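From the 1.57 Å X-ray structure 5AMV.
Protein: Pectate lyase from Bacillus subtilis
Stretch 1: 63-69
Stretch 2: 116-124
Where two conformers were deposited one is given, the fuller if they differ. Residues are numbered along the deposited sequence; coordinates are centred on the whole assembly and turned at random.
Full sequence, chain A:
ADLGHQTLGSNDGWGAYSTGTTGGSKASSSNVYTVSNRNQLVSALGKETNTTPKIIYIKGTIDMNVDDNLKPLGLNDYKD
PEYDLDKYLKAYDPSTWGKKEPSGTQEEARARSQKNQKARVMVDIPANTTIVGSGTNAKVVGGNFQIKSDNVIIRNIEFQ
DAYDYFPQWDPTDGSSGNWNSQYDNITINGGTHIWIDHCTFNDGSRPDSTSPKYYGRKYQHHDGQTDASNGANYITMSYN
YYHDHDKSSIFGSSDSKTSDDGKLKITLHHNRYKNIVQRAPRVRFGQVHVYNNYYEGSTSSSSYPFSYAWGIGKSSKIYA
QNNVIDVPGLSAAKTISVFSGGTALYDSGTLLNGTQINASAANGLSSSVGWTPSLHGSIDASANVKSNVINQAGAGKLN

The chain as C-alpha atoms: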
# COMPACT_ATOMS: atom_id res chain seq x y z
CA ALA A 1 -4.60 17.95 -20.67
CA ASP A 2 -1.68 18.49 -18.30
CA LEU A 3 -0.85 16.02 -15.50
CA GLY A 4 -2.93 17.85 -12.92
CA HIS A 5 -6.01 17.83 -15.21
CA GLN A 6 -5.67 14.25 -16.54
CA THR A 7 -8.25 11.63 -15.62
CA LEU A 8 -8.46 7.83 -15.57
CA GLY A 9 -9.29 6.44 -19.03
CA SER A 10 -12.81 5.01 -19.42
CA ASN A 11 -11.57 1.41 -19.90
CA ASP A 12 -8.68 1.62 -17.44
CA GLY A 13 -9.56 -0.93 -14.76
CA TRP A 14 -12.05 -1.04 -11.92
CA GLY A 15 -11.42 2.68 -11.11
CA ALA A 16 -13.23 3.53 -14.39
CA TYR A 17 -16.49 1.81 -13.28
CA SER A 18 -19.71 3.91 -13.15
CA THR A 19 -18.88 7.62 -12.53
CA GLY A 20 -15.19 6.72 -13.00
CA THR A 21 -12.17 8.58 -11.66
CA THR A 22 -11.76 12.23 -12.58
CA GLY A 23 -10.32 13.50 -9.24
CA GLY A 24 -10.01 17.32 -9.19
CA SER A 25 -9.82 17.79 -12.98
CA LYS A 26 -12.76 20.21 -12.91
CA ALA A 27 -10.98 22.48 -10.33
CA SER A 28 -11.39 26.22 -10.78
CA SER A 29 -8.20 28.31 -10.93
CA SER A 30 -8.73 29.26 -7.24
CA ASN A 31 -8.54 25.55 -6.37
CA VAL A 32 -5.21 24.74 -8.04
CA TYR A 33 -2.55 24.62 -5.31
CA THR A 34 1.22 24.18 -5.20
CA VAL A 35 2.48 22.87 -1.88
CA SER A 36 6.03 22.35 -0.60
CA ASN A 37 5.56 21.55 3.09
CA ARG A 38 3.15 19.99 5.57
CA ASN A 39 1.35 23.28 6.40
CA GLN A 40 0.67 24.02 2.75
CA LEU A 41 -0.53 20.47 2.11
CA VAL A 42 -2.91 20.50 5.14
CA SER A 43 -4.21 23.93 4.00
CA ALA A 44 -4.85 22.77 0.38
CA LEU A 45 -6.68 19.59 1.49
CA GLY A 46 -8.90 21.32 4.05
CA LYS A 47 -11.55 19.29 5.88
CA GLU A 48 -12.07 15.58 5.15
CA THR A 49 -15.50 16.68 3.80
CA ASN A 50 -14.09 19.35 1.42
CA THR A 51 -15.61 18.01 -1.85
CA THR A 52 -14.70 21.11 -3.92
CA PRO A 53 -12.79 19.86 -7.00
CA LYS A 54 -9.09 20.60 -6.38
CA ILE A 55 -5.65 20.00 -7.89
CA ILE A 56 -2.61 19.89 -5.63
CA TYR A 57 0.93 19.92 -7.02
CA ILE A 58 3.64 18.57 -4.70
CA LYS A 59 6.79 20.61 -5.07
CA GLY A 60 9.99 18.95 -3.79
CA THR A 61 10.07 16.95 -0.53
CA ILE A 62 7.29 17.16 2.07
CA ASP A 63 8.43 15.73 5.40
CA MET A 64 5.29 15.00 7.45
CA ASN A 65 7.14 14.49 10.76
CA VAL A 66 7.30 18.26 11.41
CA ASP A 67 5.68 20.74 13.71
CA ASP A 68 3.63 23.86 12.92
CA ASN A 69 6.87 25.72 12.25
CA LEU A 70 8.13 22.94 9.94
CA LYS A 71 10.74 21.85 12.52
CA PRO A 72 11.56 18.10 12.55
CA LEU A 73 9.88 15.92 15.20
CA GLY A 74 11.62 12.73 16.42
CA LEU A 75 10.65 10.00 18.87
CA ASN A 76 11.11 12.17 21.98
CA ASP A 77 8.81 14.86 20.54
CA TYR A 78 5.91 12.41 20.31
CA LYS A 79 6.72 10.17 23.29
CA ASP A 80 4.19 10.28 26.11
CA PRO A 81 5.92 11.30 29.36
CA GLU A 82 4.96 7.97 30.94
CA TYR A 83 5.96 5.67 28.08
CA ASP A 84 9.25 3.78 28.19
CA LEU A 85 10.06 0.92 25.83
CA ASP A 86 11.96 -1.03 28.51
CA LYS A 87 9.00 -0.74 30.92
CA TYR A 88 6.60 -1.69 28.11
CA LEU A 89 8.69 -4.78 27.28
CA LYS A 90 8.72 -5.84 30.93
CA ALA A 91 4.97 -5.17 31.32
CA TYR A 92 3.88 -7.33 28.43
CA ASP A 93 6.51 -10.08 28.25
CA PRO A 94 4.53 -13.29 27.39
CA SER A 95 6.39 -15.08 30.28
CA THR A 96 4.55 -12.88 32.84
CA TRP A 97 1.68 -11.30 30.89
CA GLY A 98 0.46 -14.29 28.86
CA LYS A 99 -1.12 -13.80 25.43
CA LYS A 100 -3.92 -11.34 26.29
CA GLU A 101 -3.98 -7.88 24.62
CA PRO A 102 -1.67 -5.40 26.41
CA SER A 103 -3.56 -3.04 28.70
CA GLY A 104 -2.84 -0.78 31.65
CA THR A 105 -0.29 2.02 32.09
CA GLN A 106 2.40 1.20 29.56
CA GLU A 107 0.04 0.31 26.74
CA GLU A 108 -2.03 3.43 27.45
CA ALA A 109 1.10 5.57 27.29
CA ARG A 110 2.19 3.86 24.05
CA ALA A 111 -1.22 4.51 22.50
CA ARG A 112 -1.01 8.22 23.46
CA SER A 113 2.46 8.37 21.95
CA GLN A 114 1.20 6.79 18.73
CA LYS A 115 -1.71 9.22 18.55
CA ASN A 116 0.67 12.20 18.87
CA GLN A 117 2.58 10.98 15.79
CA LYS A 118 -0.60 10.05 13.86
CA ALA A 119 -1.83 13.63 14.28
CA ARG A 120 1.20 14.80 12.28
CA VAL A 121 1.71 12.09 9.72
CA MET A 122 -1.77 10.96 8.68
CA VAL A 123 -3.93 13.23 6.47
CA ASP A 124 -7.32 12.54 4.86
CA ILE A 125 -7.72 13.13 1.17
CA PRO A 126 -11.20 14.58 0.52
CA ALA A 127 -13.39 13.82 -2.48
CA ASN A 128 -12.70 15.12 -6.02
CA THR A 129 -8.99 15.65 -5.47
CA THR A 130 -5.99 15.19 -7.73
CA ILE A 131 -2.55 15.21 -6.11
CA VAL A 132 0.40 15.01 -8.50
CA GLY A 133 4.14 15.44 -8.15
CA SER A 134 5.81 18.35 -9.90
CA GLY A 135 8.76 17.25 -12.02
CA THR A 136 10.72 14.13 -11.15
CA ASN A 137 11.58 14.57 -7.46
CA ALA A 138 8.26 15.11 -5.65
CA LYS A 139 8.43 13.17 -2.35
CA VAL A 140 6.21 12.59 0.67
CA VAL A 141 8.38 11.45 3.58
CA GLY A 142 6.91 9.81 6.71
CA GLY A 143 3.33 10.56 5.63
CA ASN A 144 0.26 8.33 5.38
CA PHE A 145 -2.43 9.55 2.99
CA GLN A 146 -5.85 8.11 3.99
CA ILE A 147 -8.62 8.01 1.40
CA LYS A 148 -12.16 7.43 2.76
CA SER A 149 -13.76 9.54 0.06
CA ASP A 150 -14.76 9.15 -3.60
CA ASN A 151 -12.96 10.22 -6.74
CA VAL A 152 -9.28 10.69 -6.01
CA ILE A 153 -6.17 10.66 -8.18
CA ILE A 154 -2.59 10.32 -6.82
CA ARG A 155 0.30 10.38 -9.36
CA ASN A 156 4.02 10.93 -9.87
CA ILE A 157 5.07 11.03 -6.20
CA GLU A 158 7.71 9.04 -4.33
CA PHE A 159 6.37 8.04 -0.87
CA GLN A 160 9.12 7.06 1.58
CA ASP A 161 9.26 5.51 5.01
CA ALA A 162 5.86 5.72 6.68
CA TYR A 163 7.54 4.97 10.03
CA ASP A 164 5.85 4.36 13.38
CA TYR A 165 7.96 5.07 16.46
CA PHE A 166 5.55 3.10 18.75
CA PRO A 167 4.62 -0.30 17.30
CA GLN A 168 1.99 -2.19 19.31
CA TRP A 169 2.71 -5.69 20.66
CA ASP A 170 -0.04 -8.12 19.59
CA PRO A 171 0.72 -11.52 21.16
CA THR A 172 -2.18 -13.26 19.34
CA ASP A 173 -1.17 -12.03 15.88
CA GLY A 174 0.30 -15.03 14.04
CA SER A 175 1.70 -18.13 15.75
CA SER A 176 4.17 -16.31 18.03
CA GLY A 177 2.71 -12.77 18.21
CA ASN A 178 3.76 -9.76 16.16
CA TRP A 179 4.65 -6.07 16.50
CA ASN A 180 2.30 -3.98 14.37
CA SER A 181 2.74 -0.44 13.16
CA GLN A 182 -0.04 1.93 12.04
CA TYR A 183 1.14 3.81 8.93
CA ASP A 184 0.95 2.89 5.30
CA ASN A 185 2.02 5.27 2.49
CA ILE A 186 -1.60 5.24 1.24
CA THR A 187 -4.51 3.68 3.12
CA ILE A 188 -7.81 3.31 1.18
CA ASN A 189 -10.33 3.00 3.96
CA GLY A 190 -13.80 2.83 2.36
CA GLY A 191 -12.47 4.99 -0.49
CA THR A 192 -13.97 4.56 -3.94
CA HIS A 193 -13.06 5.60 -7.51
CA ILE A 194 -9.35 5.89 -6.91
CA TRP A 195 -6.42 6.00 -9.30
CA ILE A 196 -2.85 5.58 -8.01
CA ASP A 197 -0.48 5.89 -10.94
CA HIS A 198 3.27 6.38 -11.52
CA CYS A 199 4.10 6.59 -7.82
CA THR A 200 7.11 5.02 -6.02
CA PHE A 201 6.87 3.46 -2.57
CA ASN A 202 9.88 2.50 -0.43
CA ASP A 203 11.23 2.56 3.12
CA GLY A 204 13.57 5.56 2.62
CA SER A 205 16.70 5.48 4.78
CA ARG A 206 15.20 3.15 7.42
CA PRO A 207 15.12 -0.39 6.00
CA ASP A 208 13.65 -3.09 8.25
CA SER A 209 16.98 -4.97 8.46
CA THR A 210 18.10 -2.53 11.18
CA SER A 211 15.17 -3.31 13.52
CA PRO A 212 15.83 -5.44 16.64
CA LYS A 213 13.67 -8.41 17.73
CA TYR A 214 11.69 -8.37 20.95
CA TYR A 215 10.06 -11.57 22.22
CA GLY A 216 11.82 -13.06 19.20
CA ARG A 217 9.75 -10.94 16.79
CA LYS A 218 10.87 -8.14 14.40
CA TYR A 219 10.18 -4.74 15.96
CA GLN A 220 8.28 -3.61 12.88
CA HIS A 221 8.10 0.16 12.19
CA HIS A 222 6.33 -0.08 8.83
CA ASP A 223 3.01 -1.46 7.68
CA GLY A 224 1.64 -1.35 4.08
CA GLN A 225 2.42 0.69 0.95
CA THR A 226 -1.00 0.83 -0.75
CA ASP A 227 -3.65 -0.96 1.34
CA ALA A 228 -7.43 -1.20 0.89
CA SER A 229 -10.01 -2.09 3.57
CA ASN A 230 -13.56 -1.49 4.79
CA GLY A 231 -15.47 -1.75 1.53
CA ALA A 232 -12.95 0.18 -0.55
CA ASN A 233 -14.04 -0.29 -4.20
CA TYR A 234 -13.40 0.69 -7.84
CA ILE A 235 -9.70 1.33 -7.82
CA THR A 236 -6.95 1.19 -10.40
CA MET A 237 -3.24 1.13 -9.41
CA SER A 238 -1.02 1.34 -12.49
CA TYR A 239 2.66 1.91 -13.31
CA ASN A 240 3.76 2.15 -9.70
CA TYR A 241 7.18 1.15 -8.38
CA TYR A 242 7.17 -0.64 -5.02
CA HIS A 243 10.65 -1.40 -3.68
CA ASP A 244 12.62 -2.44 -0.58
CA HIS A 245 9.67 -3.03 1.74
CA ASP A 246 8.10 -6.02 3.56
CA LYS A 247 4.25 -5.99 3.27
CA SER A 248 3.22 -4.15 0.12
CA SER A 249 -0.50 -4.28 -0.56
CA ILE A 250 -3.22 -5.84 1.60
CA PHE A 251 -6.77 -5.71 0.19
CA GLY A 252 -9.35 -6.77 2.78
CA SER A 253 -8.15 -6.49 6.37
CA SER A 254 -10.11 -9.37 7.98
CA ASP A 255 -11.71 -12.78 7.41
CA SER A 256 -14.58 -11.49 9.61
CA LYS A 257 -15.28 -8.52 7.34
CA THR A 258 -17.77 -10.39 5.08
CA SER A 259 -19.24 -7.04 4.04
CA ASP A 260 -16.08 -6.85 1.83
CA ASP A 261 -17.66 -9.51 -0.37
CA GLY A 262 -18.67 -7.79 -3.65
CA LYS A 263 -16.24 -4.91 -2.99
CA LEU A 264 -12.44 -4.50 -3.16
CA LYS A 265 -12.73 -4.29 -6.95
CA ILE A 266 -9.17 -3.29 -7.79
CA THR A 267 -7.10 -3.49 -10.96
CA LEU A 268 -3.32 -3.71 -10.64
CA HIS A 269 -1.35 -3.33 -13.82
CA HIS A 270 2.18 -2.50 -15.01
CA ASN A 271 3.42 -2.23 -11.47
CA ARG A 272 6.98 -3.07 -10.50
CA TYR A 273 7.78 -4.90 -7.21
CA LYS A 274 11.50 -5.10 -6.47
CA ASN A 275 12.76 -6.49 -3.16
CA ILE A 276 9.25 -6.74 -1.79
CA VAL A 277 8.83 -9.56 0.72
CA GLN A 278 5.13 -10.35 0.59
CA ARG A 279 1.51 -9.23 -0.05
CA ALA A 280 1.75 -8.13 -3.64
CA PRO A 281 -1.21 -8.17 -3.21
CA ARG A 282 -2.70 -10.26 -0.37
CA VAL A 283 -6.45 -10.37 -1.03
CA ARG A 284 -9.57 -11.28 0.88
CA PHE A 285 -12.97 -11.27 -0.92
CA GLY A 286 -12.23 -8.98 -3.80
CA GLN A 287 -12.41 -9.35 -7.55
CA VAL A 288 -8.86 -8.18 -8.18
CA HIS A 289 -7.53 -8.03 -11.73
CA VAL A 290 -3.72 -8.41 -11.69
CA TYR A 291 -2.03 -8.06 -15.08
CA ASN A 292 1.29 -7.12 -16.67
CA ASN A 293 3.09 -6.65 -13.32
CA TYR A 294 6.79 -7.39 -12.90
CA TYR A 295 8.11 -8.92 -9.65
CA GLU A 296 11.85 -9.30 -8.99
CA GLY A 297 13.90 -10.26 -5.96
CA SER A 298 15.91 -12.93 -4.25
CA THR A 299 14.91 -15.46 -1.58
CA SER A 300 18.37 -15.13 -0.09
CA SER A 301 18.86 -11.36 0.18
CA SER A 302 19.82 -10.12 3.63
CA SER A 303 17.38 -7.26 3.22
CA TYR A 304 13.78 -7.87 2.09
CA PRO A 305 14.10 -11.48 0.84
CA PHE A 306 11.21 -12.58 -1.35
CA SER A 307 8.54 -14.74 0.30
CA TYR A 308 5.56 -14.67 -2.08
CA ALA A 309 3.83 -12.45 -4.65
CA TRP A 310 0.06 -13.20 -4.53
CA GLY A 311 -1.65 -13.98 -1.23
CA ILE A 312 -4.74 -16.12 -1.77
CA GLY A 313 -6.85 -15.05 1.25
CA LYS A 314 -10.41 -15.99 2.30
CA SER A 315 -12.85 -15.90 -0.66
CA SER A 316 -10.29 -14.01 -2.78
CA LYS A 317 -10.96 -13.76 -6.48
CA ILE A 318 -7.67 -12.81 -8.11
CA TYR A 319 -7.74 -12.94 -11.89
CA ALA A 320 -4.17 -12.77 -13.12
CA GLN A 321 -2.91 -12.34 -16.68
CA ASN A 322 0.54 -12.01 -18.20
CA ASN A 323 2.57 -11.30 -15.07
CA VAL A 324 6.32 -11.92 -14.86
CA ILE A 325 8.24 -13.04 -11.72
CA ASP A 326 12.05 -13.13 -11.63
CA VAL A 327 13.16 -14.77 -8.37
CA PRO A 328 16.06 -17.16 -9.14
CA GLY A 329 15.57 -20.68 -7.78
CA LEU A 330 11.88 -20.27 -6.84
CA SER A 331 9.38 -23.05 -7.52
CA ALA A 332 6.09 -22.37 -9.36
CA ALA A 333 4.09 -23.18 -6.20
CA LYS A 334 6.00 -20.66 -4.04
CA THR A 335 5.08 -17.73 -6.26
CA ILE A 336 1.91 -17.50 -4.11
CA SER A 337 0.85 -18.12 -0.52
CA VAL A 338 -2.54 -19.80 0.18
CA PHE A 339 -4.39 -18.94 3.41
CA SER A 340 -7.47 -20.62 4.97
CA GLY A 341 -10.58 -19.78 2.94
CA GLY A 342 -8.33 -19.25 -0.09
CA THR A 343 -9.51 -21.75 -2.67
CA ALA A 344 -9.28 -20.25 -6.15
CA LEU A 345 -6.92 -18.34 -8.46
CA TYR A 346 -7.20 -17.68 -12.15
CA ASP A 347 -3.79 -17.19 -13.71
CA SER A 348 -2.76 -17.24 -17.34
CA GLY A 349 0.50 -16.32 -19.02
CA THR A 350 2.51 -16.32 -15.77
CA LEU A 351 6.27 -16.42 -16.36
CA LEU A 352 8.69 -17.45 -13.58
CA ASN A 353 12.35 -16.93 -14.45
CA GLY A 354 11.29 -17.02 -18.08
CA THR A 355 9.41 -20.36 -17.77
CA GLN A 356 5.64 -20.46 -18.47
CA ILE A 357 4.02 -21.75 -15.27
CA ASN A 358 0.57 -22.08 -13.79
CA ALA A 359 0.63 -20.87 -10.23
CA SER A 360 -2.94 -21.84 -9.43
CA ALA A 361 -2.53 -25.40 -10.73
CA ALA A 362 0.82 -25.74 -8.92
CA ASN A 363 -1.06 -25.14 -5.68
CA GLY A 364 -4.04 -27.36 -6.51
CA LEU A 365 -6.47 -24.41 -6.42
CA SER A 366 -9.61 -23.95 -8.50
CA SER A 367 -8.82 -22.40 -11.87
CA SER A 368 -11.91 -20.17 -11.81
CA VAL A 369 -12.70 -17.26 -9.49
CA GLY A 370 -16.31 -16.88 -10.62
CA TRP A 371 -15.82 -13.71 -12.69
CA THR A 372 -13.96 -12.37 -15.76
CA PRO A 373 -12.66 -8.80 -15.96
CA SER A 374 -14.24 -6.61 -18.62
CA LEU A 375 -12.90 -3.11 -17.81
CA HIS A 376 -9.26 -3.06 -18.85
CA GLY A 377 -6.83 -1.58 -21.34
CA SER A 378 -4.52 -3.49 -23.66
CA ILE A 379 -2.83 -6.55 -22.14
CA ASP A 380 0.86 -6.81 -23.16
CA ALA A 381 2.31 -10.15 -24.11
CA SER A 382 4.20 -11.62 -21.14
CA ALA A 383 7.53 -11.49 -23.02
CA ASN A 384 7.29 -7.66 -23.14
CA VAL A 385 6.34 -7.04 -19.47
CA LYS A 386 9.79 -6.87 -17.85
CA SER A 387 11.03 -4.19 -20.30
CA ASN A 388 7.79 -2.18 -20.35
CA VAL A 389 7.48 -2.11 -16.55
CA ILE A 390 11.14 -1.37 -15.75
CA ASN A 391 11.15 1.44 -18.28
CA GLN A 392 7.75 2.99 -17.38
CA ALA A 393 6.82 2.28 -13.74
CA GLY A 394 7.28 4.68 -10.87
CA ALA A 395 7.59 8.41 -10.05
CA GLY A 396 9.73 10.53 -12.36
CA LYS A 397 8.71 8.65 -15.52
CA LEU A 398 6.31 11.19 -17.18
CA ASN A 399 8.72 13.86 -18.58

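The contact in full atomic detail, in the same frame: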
# COMPACT_ATOMS: atom_id res chain seq x y z
N ASP A 63 8.27 16.51 4.18
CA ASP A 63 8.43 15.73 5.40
C ASP A 63 7.21 15.99 6.30
O ASP A 63 6.90 17.16 6.64
CB ASP A 63 9.79 16.11 6.05
CG ASP A 63 10.07 15.36 7.35
OD1 ASP A 63 9.30 14.46 7.77
OD2 ASP A 63 11.15 15.64 7.95
N MET A 64 6.49 14.91 6.62
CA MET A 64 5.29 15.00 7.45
C MET A 64 5.57 14.95 8.94
O MET A 64 4.70 15.30 9.74
CB MET A 64 4.28 13.92 7.03
CG MET A 64 3.76 14.14 5.59
SD MET A 64 2.79 15.66 5.42
CE MET A 64 1.27 15.23 6.29
N ASN A 65 6.77 14.48 9.31
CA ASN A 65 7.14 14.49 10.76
C ASN A 65 7.73 15.85 11.13
O ASN A 65 8.91 15.97 11.45
CB ASN A 65 8.13 13.37 11.04
CG ASN A 65 7.42 12.02 11.15
OD1 ASN A 65 6.68 11.79 12.12
ND2 ASN A 65 7.66 11.11 10.19
N VAL A 66 6.88 16.87 11.09
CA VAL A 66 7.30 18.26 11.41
C VAL A 66 6.23 18.96 12.19
O VAL A 66 5.02 18.59 12.12
CB VAL A 66 7.67 19.08 10.14
CG1 VAL A 66 8.89 18.48 9.42
CG2 VAL A 66 6.52 19.17 9.20
N ASP A 67 6.65 19.98 12.94
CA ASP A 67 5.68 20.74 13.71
C ASP A 67 5.07 21.92 12.92
O ASP A 67 5.23 22.04 11.70
CB ASP A 67 6.30 21.14 15.06
CG ASP A 67 7.41 22.18 14.93
OD1 ASP A 67 7.54 22.87 13.90
OD2 ASP A 67 8.21 22.28 15.91
N ASP A 68 4.30 22.75 13.61
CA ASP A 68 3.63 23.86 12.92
C ASP A 68 4.59 24.87 12.34
O ASP A 68 4.23 25.64 11.47
CB ASP A 68 2.61 24.54 13.86
CG ASP A 68 1.37 23.70 14.06
OD1 ASP A 68 1.28 22.60 13.46
OD2 ASP A 68 0.48 24.16 14.80
N ASN A 69 5.84 24.86 12.82
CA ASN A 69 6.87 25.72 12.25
C ASN A 69 7.79 24.98 11.29
O ASN A 69 8.89 25.45 10.99
CB ASN A 69 7.69 26.31 13.40
CG ASN A 69 6.85 27.18 14.33
OD1 ASN A 69 6.91 27.06 15.56
ND2 ASN A 69 6.02 28.02 13.74
N ASN A 116 -0.05 10.93 19.10
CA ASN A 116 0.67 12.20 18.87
C ASN A 116 1.34 12.19 17.47
O ASN A 116 1.30 13.16 16.74
CB ASN A 116 1.75 12.33 19.93
CG ASN A 116 1.18 12.57 21.33
OD1 ASN A 116 0.04 13.04 21.47
ND2 ASN A 116 1.98 12.32 22.35
N GLN A 117 1.96 11.06 17.12
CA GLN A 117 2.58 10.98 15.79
C GLN A 117 1.54 10.94 14.67
O GLN A 117 1.72 11.59 13.64
CB GLN A 117 3.53 9.79 15.67
CG GLN A 117 4.18 9.72 14.26
CD GLN A 117 5.30 8.68 14.15
OE1 GLN A 117 5.31 7.67 14.86
NE2 GLN A 117 6.25 8.96 13.27
N LYS A 118 0.50 10.13 14.86
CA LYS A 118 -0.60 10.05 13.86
C LYS A 118 -1.16 11.43 13.50
O LYS A 118 -1.49 11.71 12.34
CB LYS A 118 -1.69 9.11 14.40
CG LYS A 118 -2.93 8.95 13.49
CD LYS A 118 -3.99 8.06 14.17
CE LYS A 118 -5.22 7.93 13.28
NZ LYS A 118 -6.21 9.04 13.55
N ALA A 119 -1.28 12.30 14.51
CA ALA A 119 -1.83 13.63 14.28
C ALA A 119 -0.98 14.44 13.34
O ALA A 119 -1.51 15.34 12.68
CB ALA A 119 -2.04 14.36 15.61
N ARG A 120 0.32 14.12 13.24
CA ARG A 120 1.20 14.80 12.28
C ARG A 120 1.26 14.09 10.93
O ARG A 120 1.25 14.71 9.88
CB ARG A 120 2.62 14.95 12.84
CG ARG A 120 2.67 15.60 14.22
CD ARG A 120 1.79 16.86 14.23
NE ARG A 120 2.38 17.95 13.46
CZ ARG A 120 1.85 19.17 13.39
NH1 ARG A 120 0.73 19.43 14.04
NH2 ARG A 120 2.45 20.13 12.70
N VAL A 121 1.36 12.77 10.97
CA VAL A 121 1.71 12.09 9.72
C VAL A 121 0.56 11.63 8.84
O VAL A 121 0.76 11.44 7.63
CB VAL A 121 2.60 10.85 9.96
CG1 VAL A 121 3.91 11.24 10.69
CG2 VAL A 121 1.85 9.74 10.72
N MET A 122 -0.62 11.44 9.43
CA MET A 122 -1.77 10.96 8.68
C MET A 122 -2.64 12.14 8.25
O MET A 122 -3.00 12.96 9.06
CB MET A 122 -2.56 9.95 9.50
CG MET A 122 -3.41 9.03 8.60
SD MET A 122 -4.19 7.74 9.57
CE MET A 122 -2.82 6.88 10.27
N VAL A 123 -2.98 12.21 6.95
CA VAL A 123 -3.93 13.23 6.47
C VAL A 123 -4.98 12.56 5.60
O VAL A 123 -4.65 11.62 4.82
CB VAL A 123 -3.26 14.39 5.68
CG1 VAL A 123 -2.48 15.26 6.66
CG2 VAL A 123 -2.36 13.82 4.49
N ASP A 124 -6.22 13.04 5.70
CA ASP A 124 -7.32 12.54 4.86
C ASP A 124 -7.41 13.30 3.58
O ASP A 124 -7.33 14.54 3.54
CB ASP A 124 -8.67 12.59 5.58
CG ASP A 124 -8.73 11.66 6.82
OD1 ASP A 124 -7.94 10.69 6.99
OD2 ASP A 124 -9.60 11.91 7.67
O HOH W 1 -1.12 21.65 14.04

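The contact is organised around one arginine near the end of a helix. R120 points its CA-to-CB bond toward the loop 63-69, and its chain, with chi1 to chi3 all m, carries the guanidinium along it. There it forms a salt bridge with D68: NH2 lies 2.8 Å from D68 OD1 in a well-angled hydrogen bond, while R120 NH1 reaches the same D68 OD1 at 3.3 Å in a weak one. Water 1 reinforces the pair, donating to D68 OD1 at 2.6 Å and accepting from R120 NH1 at 2.9 Å. The group's other edge is spent on backbone: R120 NE and R120 NH2 donate to V66 O at 3.0 and 3.1 Å. Both acceptors lie near the guanidinium plane, where its N-H bonds point. One planar cation thus fixes a carboxylate and a carbonyl two residues apart, and V66 takes part through its carbonyl, although its CA-to-CB bond points away.

One helical turn earlier, Q117 extends with chi1 and chi2 both t, and its NE2 donates to N65 OD1 at 3.1 Å. The loop also braces itself: D63 OD1 accepts from N65 N at 3.0 Å, and D67 OD1 from N69 N at 2.8 Å.

The nearest CA atoms across the contact are those of M64 and V121, 5.1 Å apart. Stretch 1 has little regular structure here, whereas stretch 2 passes from helix, ending at V121, into a strand from M122. The CA-to-CB bond of M64 points toward stretch 2 and, with three m torsions, the side chain curls so that its CE packs 3.8 Å from V123 CG1. V121 CG1 sits 3.2 Å from N65 OD1, a tight fit beside the amide. Polar groups fix the loop against the helix, and M64 adds an apolar contact with V123 just past the end of the helix.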